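Local structure of DUF5624 domain-containing protein (Legionella pneumophila subsp. pneumophila, 4JX2) at the interface of chains A and B. The protein is of unknown function but is probably secreted by Legionella pneumophila and may act as a two-fold symmetric dimer. Numbering follows the deposited sequence. Chains: chain A/B, hypothetical protein.

Contact 1: the interface of chains A and B. Residues chain A 298-300, 325, 329; chain B 268-269.
B:Val268 and B:Ser269, two loop residues of one DUF5624 protein, lie between the end of strand 296-298 with the loop after it and helix 315-339 of the other copy. The structure alone does not settle whether this dimer forms outside the crystal.

Apolar packing centres on B:Val268. With chi1 at -69° the CG1 branch stands anti to the carbonyl carbon, which puts the CG2 methyl between the backbone N and the carbonyl carbon, pointing at chain A, where it comes 3.8 Å from A:Thr299 CB. The same methyl reaches CG1 of A:Val325 at 4.0 Å, the two side chains meeting at about a right angle. That A:Val325 branch lies anti to the backbone N (chi1 -176°), directed from the helix toward the valine. A:Thr299 also turns its methyl to the partner, with CG2 3.9 Å from B:Ser269 CB.

A:Arg329 makes the long side-chain contact from the helix. Bent at chi2 and chi3, its chain passes its CD methylene along the B:Ser269 side chain, and the guanidinium swings across B:Val268, NH1 lying 3.7 Å from CG2. One face of this flat group has the backbone N of B:Val268 above it, displaced toward the rim.

Backbone polar groups line the opposite side. The carbonyl O of B:Val268 sits 3.4 Å from the ring carbon CD of A:Pro300, beside the prolyl nitrogen that has no hydrogen to offer. A water joins the chains, 2.7 Å from A:Ile298 O and 2.6 Å from B:Ser269 O, thus linking the strand end to the loop of chain B.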
# COMPACT_ATOMS: atom_id res chain seq x y z
N ILE A 298 1.83 -7.28 4.03
CA ILE A 298 0.63 -6.48 3.84
C ILE A 298 0.32 -6.61 2.37
O ILE A 298 1.09 -6.11 1.55
CB ILE A 298 0.74 -5.02 4.34
CG1 ILE A 298 1.11 -4.99 5.86
CG2 ILE A 298 -0.58 -4.26 4.06
CD1 ILE A 298 1.45 -3.72 6.37
N THR A 299 -0.74 -7.36 2.03
CA THR A 299 -1.12 -7.66 0.66
C THR A 299 -2.51 -7.05 0.35
O THR A 299 -3.50 -7.79 0.29
CB THR A 299 -1.09 -9.19 0.45
OG1 THR A 299 -1.99 -9.80 1.36
CG2 THR A 299 0.32 -9.78 0.62
N PRO A 300 -2.60 -5.71 0.10
CA PRO A 300 -3.92 -5.10 -0.10
C PRO A 300 -4.71 -5.60 -1.32
O PRO A 300 -5.94 -5.48 -1.35
CB PRO A 300 -3.60 -3.61 -0.22
CG PRO A 300 -2.32 -3.45 0.55
CD PRO A 300 -1.55 -4.67 0.13
N VAL A 325 -0.09 -16.06 -2.52
CA VAL A 325 0.08 -14.81 -1.80
C VAL A 325 1.36 -14.84 -0.96
O VAL A 325 2.36 -14.30 -1.40
CB VAL A 325 -1.17 -14.39 -0.98
CG1 VAL A 325 -0.95 -13.03 -0.33
CG2 VAL A 325 -2.41 -14.34 -1.86
N ARG A 329 5.84 -13.90 -2.12
CA ARG A 329 6.54 -12.76 -1.48
C ARG A 329 7.78 -13.25 -0.78
O ARG A 329 8.84 -12.65 -0.93
CB ARG A 329 5.65 -11.97 -0.51
CG ARG A 329 4.19 -11.80 -0.89
CD ARG A 329 3.85 -10.65 -1.83
NE ARG A 329 4.27 -10.85 -3.22
CZ ARG A 329 3.58 -11.52 -4.14
NH1 ARG A 329 2.43 -12.10 -3.82
NH2 ARG A 329 4.05 -11.63 -5.38
N VAL B 268 0.52 -8.57 -5.24
CA VAL B 268 -0.60 -8.07 -4.42
C VAL B 268 -0.18 -7.20 -3.22
O VAL B 268 -1.04 -6.68 -2.53
CB VAL B 268 -1.51 -9.22 -3.94
CG1 VAL B 268 -2.27 -9.83 -5.11
CG2 VAL B 268 -0.72 -10.29 -3.18
N SER B 269 1.12 -6.96 -3.04
CA SER B 269 1.66 -6.19 -1.93
C SER B 269 2.46 -4.95 -2.37
O SER B 269 2.97 -4.21 -1.52
CB SER B 269 2.56 -7.10 -1.09
OG SER B 269 3.64 -7.56 -1.88
O HOH W 1 3.12 -4.45 1.03

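Contact 2: the interface of chains A and B. Residues chain A 60, 63-64, 339; chain B 128-129, 132.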
# COMPACT_ATOMS: atom_id res chain seq x y z
N LEU A 60 15.43 -23.68 -11.47
CA LEU A 60 15.91 -23.17 -10.18
C LEU A 60 14.97 -23.60 -9.08
O LEU A 60 15.43 -24.13 -8.06
CB LEU A 60 16.05 -21.63 -10.17
CG LEU A 60 16.47 -21.03 -8.82
CD1 LEU A 60 17.88 -21.43 -8.48
CD2 LEU A 60 16.34 -19.54 -8.83
N SER A 63 15.37 -27.48 -8.58
CA SER A 63 16.69 -27.77 -7.98
C SER A 63 16.77 -27.39 -6.49
O SER A 63 17.47 -28.05 -5.73
CB SER A 63 17.81 -27.05 -8.74
OG SER A 63 18.01 -25.70 -8.38
N GLU A 64 16.06 -26.30 -6.11
CA GLU A 64 16.01 -25.75 -4.76
C GLU A 64 15.16 -26.65 -3.85
O GLU A 64 15.37 -26.65 -2.63
CB GLU A 64 15.45 -24.32 -4.80
CG GLU A 64 15.88 -23.45 -3.63
CD GLU A 64 17.36 -23.07 -3.57
OE1 GLU A 64 17.94 -22.76 -4.63
OE2 GLU A 64 17.91 -23.05 -2.45
N VAL A 339 20.40 -15.53 -5.10
CA VAL A 339 20.84 -15.49 -6.50
C VAL A 339 21.61 -14.18 -6.83
O VAL A 339 22.62 -14.25 -7.54
CB VAL A 339 19.66 -15.74 -7.49
CG1 VAL A 339 20.14 -15.80 -8.94
CG2 VAL A 339 18.89 -17.01 -7.14
N LYS B 128 23.37 -20.75 -9.82
CA LYS B 128 22.71 -21.23 -8.61
C LYS B 128 22.31 -22.71 -8.78
O LYS B 128 22.63 -23.51 -7.90
CB LYS B 128 21.51 -20.36 -8.20
CG LYS B 128 20.95 -20.70 -6.81
CD LYS B 128 21.90 -20.41 -5.65
CE LYS B 128 21.46 -21.09 -4.39
NZ LYS B 128 22.22 -20.61 -3.22
N ILE B 129 21.69 -23.07 -9.95
CA ILE B 129 21.30 -24.45 -10.32
C ILE B 129 22.54 -25.37 -10.25
O ILE B 129 22.44 -26.48 -9.72
CB ILE B 129 20.60 -24.50 -11.72
CG1 ILE B 129 19.29 -23.70 -11.73
CG2 ILE B 129 20.34 -25.95 -12.17
CD1 ILE B 129 18.89 -23.14 -13.09
N ASN B 132 23.51 -26.00 -6.54
CA ASN B 132 22.58 -26.98 -5.97
C ASN B 132 22.83 -28.41 -6.50
O ASN B 132 22.10 -29.33 -6.13
CB ASN B 132 21.12 -26.59 -6.26
CG ASN B 132 20.68 -25.27 -5.71
OD1 ASN B 132 21.23 -24.74 -4.73
ND2 ASN B 132 19.66 -24.71 -6.34
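Helix 56-66 of chain A presents A:Leu60, A:Ser63 and A:Glu64, one turn of helical backbone, to the C-terminal end of helix 119-131 of chain B and to B:Asn132 just beyond it, in a helix-to-helix contact of the deposited dimer.

The polar half is gathered on the B:Asn132 carboxamide. Its ND2 donates to the hydroxyl OG of A:Ser63 at 2.8 Å, a fairly straight bond (161° at the hydrogen) with the oxygen almost in the amide plane. A second bond from ND2 goes to A:Glu64 OE1 at 3.1 Å, more bent and arriving from above the carboxylate plane; the carboxylate and amide planes stand 78° apart. With two acceptors on one nitrogen, the amide's rotation is probably well defined. A:Ser63 is itself positioned from within its helix, OG donating to the carbonyl O of A:Leu60 at 3.0 Å.

The apolar half lies alongside. A:Leu60 extends CG anti to its own N (chi1 177°) and brings CD1 to 3.6 Å from CG of B:Lys128, touching the aliphatic stem of the lysine. B:Ile129 lays its CG1 branch against the helix backbone, 3.8 Å from A:Leu60 CA. B:Lys128, bent at chi2, passes its CE methylene 3.9 Å from A:Glu64 OE1. The opposite charges may attract weakly without contact, since NZ points farther off, 5.0 Å from A:Glu64 OE1.

Contact 1 and contact 2 lie about 25 Å apart, measured between the centres of their C-alpha atoms, in the same two-fold symmetric interface. Helix 315-339 of chain A connects them: its middle faces the chain B loop in contact 1, and its last residue, A:Val339, stands beside the helix pair of contact 2. Chain B supplies separate segments, a loop to the first and the end of helix 119-131 to the second. The symmetry repeats both with the chains exchanged. Such widely spaced patches would help fix the relative orientation of the subunits, if the dimer also exists in solution.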